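Local atomic coordinates of pectate lyase 1 (PDB entry 1PXZ), a protein that cleaves pectate, the alpha-1,4-linked galacturonan of plant cell walls, by elimination, though with low activity, and is a major cedar pollen allergen. Residues Val51-Glu65 / Gly132-Pro144. Sequence-based numbering, arbitrary orientation.
Sequences VNPTPGTLRYGATRE and GDVLVSESIGVEP
Leu-135 lays its CD2 methyl against the ring of Pro-53, 3.7 Å from CG, and the same methyl meets Thr-63 OG1 and Arg-64 NH2. This is the beta hairpin of strands 132-137 and 141-145, an excursion from the parallel beta-helix of this pectate lyase, resting on the short helix 58-63 and the loop before it near one end of the beta-helix. With CG anti to the backbone N (chi1 -175°), Leu-135 reaches between that loop and Thr-63.

Farther out, Val-51 sets CG1 beside Asp-133 CB and the Val-142 CG1 methyl, touching both strands of the hairpin. Deeper in, Arg-59 passes Val-134 CG1 at 3.4 Å from NH1, and a water that accepts weakly from Arg-59 NH1 donates to Leu-135 O at 2.7 Å. Its guanidinium is otherwise held by a salt bridge to Asp-48 and by the carbonyls of Met-82 and Pro-83.

From Thr-63 onward the contact turns polar. Glu-138 N donates to Thr-63 O at 2.9 Å, while the extended Glu-138 side chain carries OE1 out to accept from Glu-65 N, on the anti side, nearly straight at 168°. Arg-64 is sandwiched: Tyr-60 lies on one guanidinium face and Glu-138 CB sits over the centre of the other. The carboxylate and guanidinium planes stack 12° apart, a long salt bridge (Arg-64 NH1 to Glu-138 OE1, 4.0 Å) of charge alone, with no N-H aimed at the oxygen. NH2, bonded in plane to Thr-63 OG1, helps fix the rotation of the group, with a more bent bond from NE to Tyr-60 O.

At the hairpin turn, Ser-137 OG accepts from Ile-140 N in an ST motif and shares a water with Glu-65 OE2, while Ser-139 N drops onto Glu-65 OE1 from above the carboxylate plane at 3.0 Å.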
# COMPACT_ATOMS: atom_id res chain seq x y z
N VAL A 51 -10.17 -23.06 -7.65
CA VAL A 51 -10.67 -23.98 -6.63
C VAL A 51 -9.72 -25.14 -6.34
O VAL A 51 -9.90 -25.91 -5.38
CB VAL A 51 -12.04 -24.57 -7.01
CG1 VAL A 51 -13.11 -23.48 -7.02
CG2 VAL A 51 -11.97 -25.27 -8.37
N ASN A 52 -8.70 -25.28 -7.17
CA ASN A 52 -7.80 -26.43 -7.07
C ASN A 52 -6.49 -26.05 -7.77
O ASN A 52 -6.16 -26.61 -8.82
CB ASN A 52 -8.47 -27.65 -7.72
CG ASN A 52 -7.86 -28.96 -7.32
OD1 ASN A 52 -6.75 -28.96 -6.77
ND2 ASN A 52 -8.50 -30.11 -7.55
N PRO A 53 -5.77 -25.08 -7.22
CA PRO A 53 -4.53 -24.61 -7.85
C PRO A 53 -3.45 -25.67 -7.93
O PRO A 53 -3.28 -26.50 -7.04
CB PRO A 53 -4.08 -23.46 -6.94
CG PRO A 53 -4.76 -23.72 -5.63
CD PRO A 53 -6.08 -24.37 -5.97
N THR A 54 -2.67 -25.66 -9.00
CA THR A 54 -1.66 -26.69 -9.18
C THR A 54 -0.25 -26.18 -8.92
O THR A 54 0.05 -25.00 -9.16
CB THR A 54 -1.76 -27.27 -10.61
OG1 THR A 54 -0.65 -28.15 -10.85
CG2 THR A 54 -1.65 -26.18 -11.65
N PRO A 55 0.63 -27.07 -8.47
CA PRO A 55 2.02 -26.72 -8.18
C PRO A 55 2.66 -25.96 -9.33
O PRO A 55 2.48 -26.33 -10.50
CB PRO A 55 2.69 -28.10 -8.01
CG PRO A 55 1.57 -28.90 -7.40
CD PRO A 55 0.35 -28.51 -8.19
N GLY A 56 3.37 -24.87 -9.01
CA GLY A 56 3.97 -24.10 -10.08
C GLY A 56 3.20 -22.82 -10.36
O GLY A 56 3.75 -21.92 -11.00
N THR A 57 1.95 -22.73 -9.94
CA THR A 57 1.18 -21.52 -10.23
C THR A 57 1.28 -20.54 -9.07
O THR A 57 1.69 -20.92 -7.97
CB THR A 57 -0.32 -21.78 -10.48
OG1 THR A 57 -0.86 -22.47 -9.35
CG2 THR A 57 -0.47 -22.65 -11.73
N LEU A 58 0.88 -19.29 -9.33
CA LEU A 58 0.94 -18.29 -8.26
C LEU A 58 -0.02 -18.62 -7.14
O LEU A 58 0.27 -18.53 -5.94
CB LEU A 58 0.66 -16.92 -8.89
CG LEU A 58 0.54 -15.76 -7.89
CD1 LEU A 58 1.81 -15.65 -7.06
CD2 LEU A 58 0.23 -14.45 -8.62
N ARG A 59 -1.26 -19.03 -7.50
CA ARG A 59 -2.24 -19.27 -6.44
C ARG A 59 -1.84 -20.45 -5.57
O ARG A 59 -2.06 -20.42 -4.36
CB ARG A 59 -3.64 -19.50 -7.00
CG ARG A 59 -4.72 -19.64 -5.91
CD ARG A 59 -6.06 -19.93 -6.60
NE ARG A 59 -6.45 -18.87 -7.53
CZ ARG A 59 -7.16 -17.81 -7.17
NH1 ARG A 59 -7.57 -17.64 -5.92
NH2 ARG A 59 -7.47 -16.91 -8.08
N TYR A 60 -1.24 -21.49 -6.15
CA TYR A 60 -0.77 -22.57 -5.26
C TYR A 60 0.22 -22.04 -4.23
O TYR A 60 0.14 -22.30 -3.05
CB TYR A 60 -0.11 -23.66 -6.11
CG TYR A 60 0.38 -24.87 -5.33
CD1 TYR A 60 -0.46 -25.96 -5.12
CD2 TYR A 60 1.67 -24.93 -4.82
CE1 TYR A 60 -0.03 -27.08 -4.42
CE2 TYR A 60 2.10 -26.04 -4.12
CZ TYR A 60 1.26 -27.11 -3.92
OH TYR A 60 1.73 -28.19 -3.22
N GLY A 61 1.24 -21.30 -4.64
CA GLY A 61 2.18 -20.90 -3.59
C GLY A 61 1.54 -19.92 -2.61
O GLY A 61 1.80 -19.96 -1.41
N ALA A 62 0.70 -19.03 -3.13
CA ALA A 62 0.13 -17.99 -2.26
C ALA A 62 -0.84 -18.55 -1.24
O ALA A 62 -1.08 -17.94 -0.21
CB ALA A 62 -0.57 -16.94 -3.13
N THR A 63 -1.42 -19.74 -1.48
CA THR A 63 -2.39 -20.26 -0.54
C THR A 63 -1.81 -21.30 0.42
O THR A 63 -2.56 -21.83 1.26
CB THR A 63 -3.59 -20.94 -1.27
OG1 THR A 63 -3.06 -21.88 -2.22
CG2 THR A 63 -4.39 -19.90 -2.04
N ARG A 64 -0.53 -21.62 0.32
CA ARG A 64 -0.02 -22.65 1.23
C ARG A 64 -0.03 -22.14 2.66
O ARG A 64 0.12 -20.94 2.94
CB ARG A 64 1.40 -23.09 0.86
CG ARG A 64 1.57 -23.80 -0.46
CD ARG A 64 0.67 -25.01 -0.68
NE ARG A 64 -0.61 -24.57 -1.24
CZ ARG A 64 -1.67 -25.34 -1.46
NH1 ARG A 64 -1.66 -26.64 -1.18
NH2 ARG A 64 -2.77 -24.80 -1.97
N GLU A 65 -0.19 -23.05 3.63
CA GLU A 65 -0.07 -22.62 5.02
C GLU A 65 1.38 -22.37 5.38
O GLU A 65 1.69 -21.46 6.16
CB GLU A 65 -0.68 -23.66 5.97
CG GLU A 65 -2.10 -23.35 6.42
CD GLU A 65 -2.78 -22.19 5.71
OE1 GLU A 65 -3.29 -22.36 4.57
OE2 GLU A 65 -2.79 -21.09 6.33
N GLY A 132 -18.44 -16.52 -6.86
CA GLY A 132 -17.98 -17.85 -7.25
C GLY A 132 -17.16 -18.51 -6.15
O GLY A 132 -16.82 -17.85 -5.17
N ASP A 133 -16.86 -19.80 -6.31
CA ASP A 133 -16.04 -20.51 -5.32
C ASP A 133 -14.56 -20.25 -5.54
O ASP A 133 -14.04 -20.10 -6.66
CB ASP A 133 -16.27 -22.02 -5.42
CG ASP A 133 -17.61 -22.48 -4.91
OD1 ASP A 133 -18.14 -21.86 -3.98
OD2 ASP A 133 -18.14 -23.49 -5.45
N VAL A 134 -13.81 -20.22 -4.44
CA VAL A 134 -12.38 -19.97 -4.50
C VAL A 134 -11.65 -20.74 -3.40
O VAL A 134 -12.18 -20.79 -2.29
CB VAL A 134 -12.02 -18.49 -4.26
CG1 VAL A 134 -10.52 -18.31 -4.46
CG2 VAL A 134 -12.78 -17.52 -5.15
N LEU A 135 -10.48 -21.29 -3.66
CA LEU A 135 -9.65 -21.82 -2.60
C LEU A 135 -9.04 -20.64 -1.82
O LEU A 135 -8.05 -20.05 -2.24
CB LEU A 135 -8.55 -22.76 -3.11
CG LEU A 135 -7.76 -23.41 -1.96
CD1 LEU A 135 -8.36 -24.76 -1.57
CD2 LEU A 135 -6.29 -23.57 -2.31
N VAL A 136 -9.69 -20.33 -0.69
CA VAL A 136 -9.28 -19.18 0.12
C VAL A 136 -7.87 -19.45 0.63
O VAL A 136 -6.97 -18.64 0.45
CB VAL A 136 -10.28 -18.89 1.24
CG1 VAL A 136 -9.73 -17.83 2.17
CG2 VAL A 136 -11.62 -18.41 0.68
N SER A 137 -7.65 -20.62 1.23
CA SER A 137 -6.31 -21.06 1.56
C SER A 137 -6.28 -22.59 1.65
O SER A 137 -7.34 -23.23 1.71
CB SER A 137 -5.80 -20.50 2.89
OG SER A 137 -6.41 -21.19 3.98
N GLU A 138 -5.07 -23.12 1.68
CA GLU A 138 -4.89 -24.58 1.78
C GLU A 138 -5.68 -25.08 2.98
O GLU A 138 -6.43 -26.05 2.92
CB GLU A 138 -3.41 -24.93 1.87
CG GLU A 138 -3.11 -26.39 2.20
CD GLU A 138 -1.65 -26.65 2.50
OE1 GLU A 138 -0.84 -25.71 2.59
OE2 GLU A 138 -1.29 -27.85 2.65
N SER A 139 -5.52 -24.35 4.09
CA SER A 139 -6.17 -24.84 5.30
C SER A 139 -7.66 -24.56 5.33
O SER A 139 -8.43 -25.37 5.86
CB SER A 139 -5.51 -24.23 6.55
OG SER A 139 -5.16 -25.25 7.47
N ILE A 140 -8.07 -23.41 4.77
CA ILE A 140 -9.49 -23.07 4.85
C ILE A 140 -10.31 -23.84 3.84
O ILE A 140 -11.46 -24.18 4.11
CB ILE A 140 -9.69 -21.55 4.67
CG1 ILE A 140 -9.14 -20.74 5.86
CG2 ILE A 140 -11.14 -21.18 4.42
CD1 ILE A 140 -9.17 -19.24 5.65
N GLY A 141 -9.75 -24.14 2.67
CA GLY A 141 -10.53 -24.84 1.66
C GLY A 141 -11.33 -23.90 0.79
O GLY A 141 -11.15 -22.68 0.79
N VAL A 142 -12.24 -24.49 0.01
CA VAL A 142 -13.02 -23.75 -0.98
C VAL A 142 -14.27 -23.16 -0.33
O VAL A 142 -14.97 -23.81 0.46
CB VAL A 142 -13.38 -24.65 -2.18
CG1 VAL A 142 -14.25 -23.96 -3.22
CG2 VAL A 142 -12.08 -25.14 -2.83
N GLU A 143 -14.52 -21.89 -0.66
CA GLU A 143 -15.60 -21.11 -0.09
C GLU A 143 -16.19 -20.17 -1.13
O GLU A 143 -15.46 -19.71 -2.01
CB GLU A 143 -15.11 -20.21 1.04
CG GLU A 143 -14.56 -20.89 2.27
CD GLU A 143 -14.71 -19.98 3.48
OE1 GLU A 143 -14.05 -18.91 3.49
OE2 GLU A 143 -15.49 -20.35 4.38
N PRO A 144 -17.46 -19.83 -1.01
CA PRO A 144 -18.01 -18.87 -1.97
C PRO A 144 -17.44 -17.49 -1.62
O PRO A 144 -17.32 -17.17 -0.45
CB PRO A 144 -19.52 -18.95 -1.72
CG PRO A 144 -19.66 -19.48 -0.33
CD PRO A 144 -18.43 -20.28 -0.01
O HOH W 1 -6.87 -17.72 -3.04
O HOH W 2 -5.42 -20.40 6.38